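Local coordinates for CPXV018 protein (Cowpox virus, PDB 4PDC) that probably binds the natural killer cell receptor NKG2D as a viral protein with an MHC class I-like platform fold, at residues I46-E49 with I50-P53; E110-N113 with K114-W117; T120-F123 with R124-W128. The protein carries 2 engineered substitutions. One frame throughout, in Å; residues are numbered along the deposited sequence.

Interaction 1 (I46-E49 with I50-P53)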
ATOM      1  N   ILE E  46      22.848   3.644  11.221  1.00 27.83           N
ATOM      2  CA  ILE E  46      22.737   4.165  12.578  1.00 22.95           C
ATOM      3  C   ILE E  46      22.050   5.524  12.571  1.00 21.71           C
ATOM      4  O   ILE E  46      22.425   6.416  11.812  1.00 21.43           O
ATOM      5  CB  ILE E  46      24.119   4.263  13.250  1.00 24.78           C
ATOM      6  CG1 ILE E  46      24.622   2.849  13.565  1.00 25.65           C
ATOM      7  CG2 ILE E  46      24.048   5.099  14.535  1.00 32.38           C
ATOM      8  CD1 ILE E  46      26.037   2.778  14.096  1.00 38.64           C
ATOM      9  N   GLY E  47      21.031   5.665  13.414  1.00 19.01           N
ATOM     10  CA  GLY E  47      20.301   6.913  13.534  1.00 26.57           C
ATOM     11  C   GLY E  47      19.174   7.064  12.527  1.00 28.55           C
ATOM     12  O   GLY E  47      18.450   8.060  12.549  1.00 27.44           O
ATOM     13  N   ASP E  48      19.018   6.086  11.642  1.00 25.13           N
ATOM     14  CA  ASP E  48      17.946   6.133  10.654  1.00 20.13           C
ATOM     15  C   ASP E  48      16.584   6.187  11.344  1.00 19.36           C
ATOM     16  O   ASP E  48      16.317   5.410  12.257  1.00 23.09           O
ATOM     17  CB  ASP E  48      18.019   4.928   9.721  1.00 23.01           C
ATOM     18  CG  ASP E  48      16.775   4.782   8.867  1.00 25.88           C
ATOM     19  OD1 ASP E  48      16.567   5.620   7.966  1.00 25.43           O
ATOM     20  OD2 ASP E  48      16.003   3.829   9.099  1.00 29.08           O
ATOM     21  N   GLU E  49      15.734   7.113  10.909  1.00 16.14           N
ATOM     22  CA  GLU E  49      14.424   7.313  11.528  1.00 21.48           C
ATOM     23  C   GLU E  49      13.288   7.069  10.534  1.00 17.74           C
ATOM     24  O   GLU E  49      12.131   7.361  10.824  1.00 20.31           O
ATOM     25  CB  GLU E  49      14.325   8.732  12.115  1.00 22.20           C
ATOM     26  CG  GLU E  49      14.616   9.842  11.114  1.00 25.85           C
ATOM     27  CD  GLU E  49      14.568  11.239  11.727  1.00 29.32           C
ATOM     28  OE1 GLU E  49      15.104  12.176  11.098  1.00 34.96           O
ATOM     29  OE2 GLU E  49      13.997  11.403  12.823  1.00 26.64           O
ATOM     30  N   ILE E  50      13.624   6.517   9.372  1.00 20.94           N
ATOM     31  CA  ILE E  50      12.651   6.296   8.302  1.00 18.17           C
ATOM     32  C   ILE E  50      12.388   4.812   8.053  1.00 17.63           C
ATOM     33  O   ILE E  50      11.248   4.354   8.100  1.00 20.44           O
ATOM     34  CB  ILE E  50      13.130   6.940   6.992  1.00 21.61           C
ATOM     35  CG1 ILE E  50      13.259   8.456   7.173  1.00 23.02           C
ATOM     36  CG2 ILE E  50      12.167   6.630   5.852  1.00 20.19           C
ATOM     37  CD1 ILE E  50      14.097   9.122   6.115  1.00 30.12           C
ATOM     38  N   PHE E  51      13.446   4.063   7.780  1.00 14.54           N
ATOM     39  CA  PHE E  51      13.292   2.671   7.377  1.00 17.11           C
ATOM     40  C   PHE E  51      13.179   1.719   8.565  1.00 16.26           C
ATOM     41  O   PHE E  51      12.350   0.809   8.547  1.00 13.97           O
ATOM     42  CB  PHE E  51      14.455   2.280   6.469  1.00 15.93           C
ATOM     43  CG  PHE E  51      14.507   3.092   5.208  1.00 17.08           C
ATOM     44  CD1 PHE E  51      13.749   2.734   4.110  1.00 17.90           C
ATOM     45  CD2 PHE E  51      15.275   4.242   5.141  1.00 20.60           C
ATOM     46  CE1 PHE E  51      13.774   3.493   2.954  1.00 19.37           C
ATOM     47  CE2 PHE E  51      15.307   5.005   3.987  1.00 20.80           C
ATOM     48  CZ  PHE E  51      14.555   4.632   2.896  1.00 20.26           C
ATOM     49  N   LEU E  52      13.987   1.932   9.599  1.00 16.41           N
ATOM     50  CA  LEU E  52      13.942   1.066  10.775  1.00 16.35           C
ATOM     51  C   LEU E  52      12.540   1.010  11.402  1.00 15.68           C
ATOM     52  O   LEU E  52      12.016  -0.080  11.637  1.00 14.16           O
ATOM     53  CB  LEU E  52      14.966   1.519  11.825  1.00 17.16           C
ATOM     54  CG  LEU E  52      16.448   1.352  11.469  1.00 18.54           C
ATOM     55  CD1 LEU E  52      17.318   1.870  12.608  1.00 24.77           C
ATOM     56  CD2 LEU E  52      16.804  -0.096  11.147  1.00 22.00           C
ATOM     57  N   PRO E  53      11.923   2.174  11.674  1.00 15.67           N
ATOM     58  CA  PRO E  53      10.596   2.105  12.308  1.00 16.66           C
ATOM     59  C   PRO E  53       9.538   1.515  11.385  1.00 15.48           C
ATOM     60  O   PRO E  53       8.628   0.840  11.858  1.00 15.44           O
ATOM     61  CB  PRO E  53      10.280   3.569  12.641  1.00 19.47           C
ATOM     62  CG  PRO E  53      11.146   4.366  11.743  1.00 23.22           C
ATOM     63  CD  PRO E  53      12.389   3.563  11.523  1.00 19.17           C
TER
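The Phe51 ring meets the Asp48 carboxylate at one edge. OD1 of Asp48 lies near the ring plane, 3.4 Å from Phe51 CD2. The two planes are only 23° apart, although the side chains themselves run across each other at about a right angle. Over one face of the ring sits Ile50 CG2, 3.9 Å above the plane and displaced toward the rim.

The Asp48 carboxylate also collects backbone N-H groups where the chain turns into helix 51-64. The straightforward bond is from Leu52 N to Asp48 OD2, at 2.8 Å, and it comes in nearly along the C-O axis. Phe51 N stands 2.9 Å from the same OD2, but that bond is bent and weak. OD1 takes two more weak bonds, from Ile50 N and Phe51 N. With chi1 at 168°, CG lies opposite the Asp48 N, and the carboxylate faces the N-H groups of Ile50, Phe51 and Leu52, two to four residues on. This resembles N-terminal capping, and the negative charge would be expected to interact favourably with the start of the helix.

Side-chain carbons also lie against oxygens of the turn. Leu52 CG packs against OD2 of Asp48 at 3.5 Å, and Leu52 CD1 is 3.7 Å from the Asp48 carbonyl O. Pro53 has no N-H to offer; instead its CG touches the carbonyl O of Glu49 at 3.3 Å.

This is a surface turn between strand 38-40 and helix 51-64. Asp48 OD1 has a further weak, long ion pair with Lys144. Ile50 packs on an apolar side chain of another protein chain. Leu52 leans on Pro40 of strand 38-40. On helix 131-146, Phe51 makes an edge-to-face contact with His137 and touches Ser140 and Leu141.

Interaction 2 (E110-N113 with K114-W117); sequences EATN and KNMW
Thr112, Asn113 and Asn115 carry this contact. Thr112 OG1 accepts the backbone N-H of Asn115 at 3.1 Å, in a fairly straight bond (161°). With chi1 at 61°, the hydroxyl oxygen is tucked between the N and the carbonyl carbon of Thr112, and from there it meets the Asn115 N-H. The carbonyl O of the same residue accepts from Met116 N at 3.0 Å. Thr112 therefore holds two N-H groups of the first helical turn, one with its side chain and one with its backbone.

Asn115 reaches back beyond Thr112. Its ND2 donates to the carbonyl O of Glu110 at 2.7 Å, and that oxygen lies close to the amide plane. ND2 also bonds Thr108 OG1, so the amide ties the helix to the incoming loop at two points. Asn115 CB rests 3.5 Å from Thr112 OG1.

Asn113 works across the contact through its backbone. Its carbonyl O accepts from Trp117 N at 2.9 Å and is also 3.1 Å from Trp117 CB. The Asn113 amide turns the other way: ND2 bonds Glu76 OE1, and OD1 accepts from Val69 N. These bonds satisfy a buried polar group. Trp117 in turn points into the protein, where NE1 bonds Thr79 O and the ring meets Phe66 edge-to-face. The extended Lys114 chain leads away from 110-113 to a cation-pi contact with Tyr104 of the same chain.

The arrangement is a threonine N-cap, with Thr112 opening helix 113-126.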
ATOM      1  N   GLU E 110      -4.372 -30.162   2.081  1.00 45.66           N
ATOM      2  CA  GLU E 110      -4.437 -30.236   3.540  1.00 42.78           C
ATOM      3  C   GLU E 110      -4.103 -28.901   4.208  1.00 40.26           C
ATOM      4  O   GLU E 110      -3.325 -28.100   3.685  1.00 31.16           O
ATOM      5  CB  GLU E 110      -3.496 -31.330   4.065  1.00 42.62           C
ATOM      6  CG  GLU E 110      -2.146 -31.406   3.355  1.00 52.37           C
ATOM      7  CD  GLU E 110      -1.166 -32.347   4.037  1.00 59.49           C
ATOM      8  OE1 GLU E 110      -1.499 -32.888   5.114  1.00 62.06           O
ATOM      9  OE2 GLU E 110      -0.059 -32.545   3.489  1.00 51.48           O
ATOM     10  N   ALA E 111      -4.710 -28.670   5.369  1.00 41.90           N
ATOM     11  CA  ALA E 111      -4.456 -27.463   6.147  1.00 33.67           C
ATOM     12  C   ALA E 111      -3.210 -27.649   7.001  1.00 35.94           C
ATOM     13  O   ALA E 111      -3.231 -28.351   8.013  1.00 34.30           O
ATOM     14  CB  ALA E 111      -5.655 -27.122   7.016  1.00 41.21           C
ATOM     15  N   THR E 112      -2.125 -27.015   6.576  1.00 23.46           N
ATOM     16  CA  THR E 112      -0.844 -27.131   7.250  1.00 23.33           C
ATOM     17  C   THR E 112      -0.157 -25.777   7.326  1.00 19.12           C
ATOM     18  O   THR E 112      -0.478 -24.861   6.568  1.00 17.50           O
ATOM     19  CB  THR E 112       0.082 -28.098   6.519  1.00 21.03           C
ATOM     20  OG1 THR E 112       0.320 -27.600   5.197  1.00 19.06           O
ATOM     21  CG2 THR E 112      -0.541 -29.487   6.444  1.00 30.25           C
ATOM     22  N   ASN E 113       0.805 -25.663   8.232  1.00 18.03           N
ATOM     23  CA  ASN E 113       1.610 -24.461   8.332  1.00 18.86           C
ATOM     24  C   ASN E 113       2.383 -24.235   7.036  1.00 18.90           C
ATOM     25  O   ASN E 113       2.553 -23.100   6.596  1.00 15.74           O
ATOM     26  CB  ASN E 113       2.562 -24.555   9.525  1.00 19.71           C
ATOM     27  CG  ASN E 113       1.830 -24.503  10.855  1.00 24.98           C
ATOM     28  OD1 ASN E 113       0.815 -23.821  10.987  1.00 22.68           O
ATOM     29  ND2 ASN E 113       2.337 -25.228  11.845  1.00 22.07           N
ATOM     30  N   LYS E 114       2.823 -25.329   6.419  1.00 16.41           N
ATOM     31  CA  LYS E 114       3.565 -25.264   5.167  1.00 15.65           C
ATOM     32  C   LYS E 114       2.738 -24.607   4.060  1.00 16.82           C
ATOM     33  O   LYS E 114       3.221 -23.724   3.346  1.00 16.67           O
ATOM     34  CB  LYS E 114       3.996 -26.668   4.745  1.00 20.54           C
ATOM     35  CG  LYS E 114       4.907 -26.711   3.537  1.00 20.47           C
ATOM     36  CD  LYS E 114       5.298 -28.144   3.202  1.00 22.73           C
ATOM     37  CE  LYS E 114       6.266 -28.199   2.034  1.00 24.48           C
ATOM     38  NZ  LYS E 114       6.601 -29.597   1.651  1.00 26.06           N
ATOM     39  N   ASN E 115       1.487 -25.030   3.923  1.00 14.24           N
ATOM     40  CA  ASN E 115       0.609 -24.463   2.905  1.00 15.14           C
ATOM     41  C   ASN E 115       0.211 -23.020   3.196  1.00 13.48           C
ATOM     42  O   ASN E 115       0.208 -22.180   2.298  1.00 14.71           O
ATOM     43  CB  ASN E 115      -0.647 -25.323   2.754  1.00 20.17           C
ATOM     44  CG  ASN E 115      -0.398 -26.573   1.925  1.00 27.46           C
ATOM     45  OD1 ASN E 115       0.394 -26.558   0.981  1.00 22.82           O
ATOM     46  ND2 ASN E 115      -1.078 -27.658   2.274  1.00 24.63           N
ATOM     47  N   MET E 116      -0.132 -22.733   4.446  1.00 14.19           N
ATOM     48  CA  MET E 116      -0.531 -21.382   4.820  1.00 15.83           C
ATOM     49  C   MET E 116       0.626 -20.407   4.620  1.00 15.36           C
ATOM     50  O   MET E 116       0.436 -19.277   4.164  1.00 14.90           O
ATOM     51  CB  MET E 116      -1.003 -21.348   6.272  1.00 17.26           C
ATOM     52  CG  MET E 116      -1.595 -20.013   6.683  1.00 23.77           C
ATOM     53  SD  MET E 116      -2.022 -19.940   8.433  1.00 35.74           S
ATOM     54  CE  MET E 116      -3.192 -21.296   8.556  1.00 45.72           C
ATOM     55  N   TRP E 117       1.824 -20.852   4.975  1.00 12.48           N
ATOM     56  CA  TRP E 117       3.026 -20.047   4.808  1.00 15.47           C
ATOM     57  C   TRP E 117       3.227 -19.690   3.338  1.00 14.04           C
ATOM     58  O   TRP E 117       3.568 -18.558   3.000  1.00 11.48           O
ATOM     59  CB  TRP E 117       4.236 -20.808   5.351  1.00 12.64           C
ATOM     60  CG  TRP E 117       5.532 -20.054   5.297  1.00 12.35           C
ATOM     61  CD1 TRP E 117       6.499 -20.157   4.341  1.00 12.04           C
ATOM     62  CD2 TRP E 117       6.008 -19.090   6.245  1.00 14.43           C
ATOM     63  NE1 TRP E 117       7.550 -19.321   4.634  1.00 14.64           N
ATOM     64  CE2 TRP E 117       7.272 -18.652   5.797  1.00 13.81           C
ATOM     65  CE3 TRP E 117       5.489 -18.557   7.429  1.00 11.41           C
ATOM     66  CZ2 TRP E 117       8.026 -17.711   6.493  1.00 14.26           C
ATOM     67  CZ3 TRP E 117       6.239 -17.621   8.119  1.00 15.87           C
ATOM     68  CH2 TRP E 117       7.493 -17.207   7.648  1.00 14.11           C
TER

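Interaction 3 (T120-F123 with R124-W128)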
ATOM      1  N   THR E 120       0.339 -17.197   2.041  1.00 13.58           N
ATOM      2  CA  THR E 120       0.107 -15.937   2.766  1.00 12.81           C
ATOM      3  C   THR E 120       1.336 -15.065   3.004  1.00 15.49           C
ATOM      4  O   THR E 120       1.196 -13.914   3.416  1.00 14.16           O
ATOM      5  CB  THR E 120      -0.515 -16.190   4.160  1.00 12.82           C
ATOM      6  OG1 THR E 120       0.450 -16.814   5.018  1.00 12.89           O
ATOM      7  CG2 THR E 120      -1.760 -17.048   4.051  1.00 17.46           C
ATOM      8  N   SER E 121       2.532 -15.595   2.776  1.00 11.68           N
ATOM      9  CA  SER E 121       3.746 -14.838   3.076  1.00 15.43           C
ATOM     10  C   SER E 121       3.855 -13.548   2.257  1.00 12.04           C
ATOM     11  O   SER E 121       4.062 -12.468   2.815  1.00 10.68           O
ATOM     12  CB  SER E 121       4.981 -15.710   2.847  1.00 14.31           C
ATOM     13  OG  SER E 121       5.178 -16.587   3.943  1.00 13.97           O
ATOM     14  N   GLU E 122       3.725 -13.656   0.936  1.00 13.53           N
ATOM     15  CA  GLU E 122       3.797 -12.477   0.074  1.00 16.10           C
ATOM     16  C   GLU E 122       2.716 -11.475   0.470  1.00 14.09           C
ATOM     17  O   GLU E 122       2.971 -10.281   0.602  1.00 14.66           O
ATOM     18  CB  GLU E 122       3.648 -12.868  -1.402  1.00 18.39           C
ATOM     19  CG  GLU E 122       3.826 -11.700  -2.366  1.00 17.83           C
ATOM     20  CD  GLU E 122       3.715 -12.110  -3.825  1.00 26.57           C
ATOM     21  OE1 GLU E 122       3.514 -13.312  -4.100  1.00 29.79           O
ATOM     22  OE2 GLU E 122       3.829 -11.224  -4.700  1.00 28.08           O
ATOM     23  N   PHE E 123       1.508 -11.991   0.667  1.00 13.77           N
ATOM     24  CA  PHE E 123       0.371 -11.209   1.133  1.00 14.62           C
ATOM     25  C   PHE E 123       0.705 -10.438   2.411  1.00 14.41           C
ATOM     26  O   PHE E 123       0.492  -9.228   2.489  1.00 13.91           O
ATOM     27  CB  PHE E 123      -0.820 -12.152   1.353  1.00 16.68           C
ATOM     28  CG  PHE E 123      -2.015 -11.514   2.003  1.00 16.24           C
ATOM     29  CD1 PHE E 123      -3.011 -10.935   1.236  1.00 19.07           C
ATOM     30  CD2 PHE E 123      -2.165 -11.538   3.381  1.00 17.52           C
ATOM     31  CE1 PHE E 123      -4.121 -10.368   1.829  1.00 20.81           C
ATOM     32  CE2 PHE E 123      -3.271 -10.969   3.981  1.00 21.23           C
ATOM     33  CZ  PHE E 123      -4.253 -10.386   3.205  1.00 22.10           C
ATOM     34  N   ARG E 124       1.254 -11.136   3.401  1.00  9.96           N
ATOM     35  CA  ARG E 124       1.516 -10.535   4.702  1.00 12.21           C
ATOM     36  C   ARG E 124       2.656  -9.513   4.636  1.00 13.20           C
ATOM     37  O   ARG E 124       2.713  -8.587   5.444  1.00 16.26           O
ATOM     38  CB  ARG E 124       1.819 -11.632   5.730  1.00 13.63           C
ATOM     39  CG  ARG E 124       0.565 -12.314   6.276  1.00 14.82           C
ATOM     40  CD  ARG E 124       0.822 -13.755   6.690  1.00 19.31           C
ATOM     41  NE  ARG E 124       2.102 -13.870   7.365  1.00 25.00           N
ATOM     42  CZ  ARG E 124       3.061 -14.735   7.052  1.00 13.96           C
ATOM     43  NH1 ARG E 124       2.910 -15.629   6.081  1.00 17.77           N
ATOM     44  NH2 ARG E 124       4.180 -14.717   7.750  1.00 20.81           N
ATOM     45  N   LEU E 125       3.549  -9.665   3.663  1.00 11.77           N
ATOM     46  CA  LEU E 125       4.626  -8.700   3.457  1.00 12.92           C
ATOM     47  C   LEU E 125       4.145  -7.454   2.717  1.00 14.87           C
ATOM     48  O   LEU E 125       4.520  -6.331   3.064  1.00 14.46           O
ATOM     49  CB  LEU E 125       5.782  -9.338   2.679  1.00 14.80           C
ATOM     50  CG  LEU E 125       6.862  -8.368   2.180  1.00 11.83           C
ATOM     51  CD1 LEU E 125       7.500  -7.615   3.334  1.00 15.58           C
ATOM     52  CD2 LEU E 125       7.918  -9.105   1.374  1.00 14.19           C
ATOM     53  N   LYS E 126       3.315  -7.650   1.698  1.00 13.01           N
ATOM     54  CA  LYS E 126       3.013  -6.570   0.761  1.00 15.82           C
ATOM     55  C   LYS E 126       1.826  -5.703   1.164  1.00 17.64           C
ATOM     56  O   LYS E 126       1.383  -4.855   0.392  1.00 13.71           O
ATOM     57  CB  LYS E 126       2.776  -7.151  -0.632  1.00 13.96           C
ATOM     58  CG  LYS E 126       4.055  -7.671  -1.275  1.00 20.01           C
ATOM     59  CD  LYS E 126       3.847  -8.035  -2.731  1.00 23.78           C
ATOM     60  CE  LYS E 126       5.172  -8.325  -3.423  1.00 22.29           C
ATOM     61  NZ  LYS E 126       4.981  -8.534  -4.880  1.00 26.85           N
ATOM     62  N   LYS E 127       1.319  -5.901   2.376  1.00 15.49           N
ATOM     63  CA  LYS E 127       0.194  -5.110   2.850  1.00 14.17           C
ATOM     64  C   LYS E 127       0.505  -3.617   2.735  1.00 14.30           C
ATOM     65  O   LYS E 127      -0.290  -2.857   2.185  1.00 14.19           O
ATOM     66  CB  LYS E 127      -0.141  -5.477   4.292  1.00 13.34           C
ATOM     67  CG  LYS E 127      -1.441  -4.879   4.804  1.00 16.84           C
ATOM     68  CD  LYS E 127      -1.822  -5.502   6.137  1.00 20.30           C
ATOM     69  CE  LYS E 127      -3.116  -4.929   6.685  1.00 23.97           C
ATOM     70  NZ  LYS E 127      -3.549  -5.664   7.911  1.00 26.21           N
ATOM     71  N   TRP E 128       1.677  -3.213   3.225  1.00 13.47           N
ATOM     72  CA  TRP E 128       2.106  -1.814   3.169  1.00 13.36           C
ATOM     73  C   TRP E 128       3.404  -1.633   2.380  1.00 14.64           C
ATOM     74  O   TRP E 128       3.923  -0.522   2.280  1.00 13.48           O
ATOM     75  CB  TRP E 128       2.288  -1.265   4.586  1.00 13.26           C
ATOM     76  CG  TRP E 128       1.001  -1.143   5.342  1.00 16.00           C
ATOM     77  CD1 TRP E 128       0.541  -1.973   6.319  1.00 16.46           C
ATOM     78  CD2 TRP E 128       0.003  -0.134   5.168  1.00 14.01           C
ATOM     79  NE1 TRP E 128      -0.682  -1.540   6.770  1.00 20.27           N
ATOM     80  CE2 TRP E 128      -1.033  -0.409   6.081  1.00 19.93           C
ATOM     81  CE3 TRP E 128      -0.112   0.984   4.334  1.00 20.52           C
ATOM     82  CZ2 TRP E 128      -2.171   0.386   6.180  1.00 17.91           C
ATOM     83  CZ3 TRP E 128      -1.240   1.773   4.437  1.00 22.57           C
ATOM     84  CH2 TRP E 128      -2.257   1.470   5.352  1.00 25.03           C
TER
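Helical i to i+4 bonds join Thr120 O to Arg124 N (2.8 Å), Ser121 O to Leu125 N and Glu122 O to Lys126 N, in a helix kinked at 122-123, whose N atoms lack bonds to the preceding turn.

Arg124 folds back along the helix. A bend at chi3 (41°) brings NH1 to Thr120 OG1 at 2.9 Å, with the hydroxyl oxygen 21° out of the guanidinium plane. A weak bond from NH1 reaches Ser121 OG at 3.3 Å. Both hydroxyls also bond carbonyls one turn back, Thr120 OG1 to Met116 O and Ser121 OG to Trp117 O. The arginine chain lies over the Thr120 carbonyl, with CD 3.3 Å from that O.

Along another line of the helix, Glu122 and Lys126 form a salt bridge, OE2 to NZ at 2.9 Å. NZ approaches the anti lone pair of OE2. The Lys126 CD packs on Glu122 CG at 3.7 Å.

Phe123 faces another protein chain, probably the receptor. Aromatic side chains there stack on its ring and meet it edge-to-face, and an aromatic side chain bonds its carbonyl O.

The helix lies over the sheet. Leu125 touches Tyr80 and Tyr82 of strand 75-87 and Val58 of helix 51-64. Arg124 NE bonds Phe62 O of that helix, and its guanidinium makes a cation-pi contact with the Phe62 ring. Glu122 OE1 bonds Gln95 of strand 90-99.

Interactions 2 and 3 lie on one element, helix 113-126, and touch where Trp117 CZ3 meets Arg124 NH2 at 3.6 Å. Interaction 1 is separate, on the turn into helix 51-64. Its centre is about 34 Å from that of interaction 2, on the opposite side of the chain's centre. Interaction 1 is a surface contact, interaction 2 is partly buried and interaction 3 is buried. Both helix starts hold backbone N-H groups with side-chain oxygens, a charged carboxylate in 46-53 and a neutral hydroxyl in 110-117. Interaction 3 lies farther along its helix and adds a salt bridge and an arginine-hydroxyl bond to the helical backbone bonds.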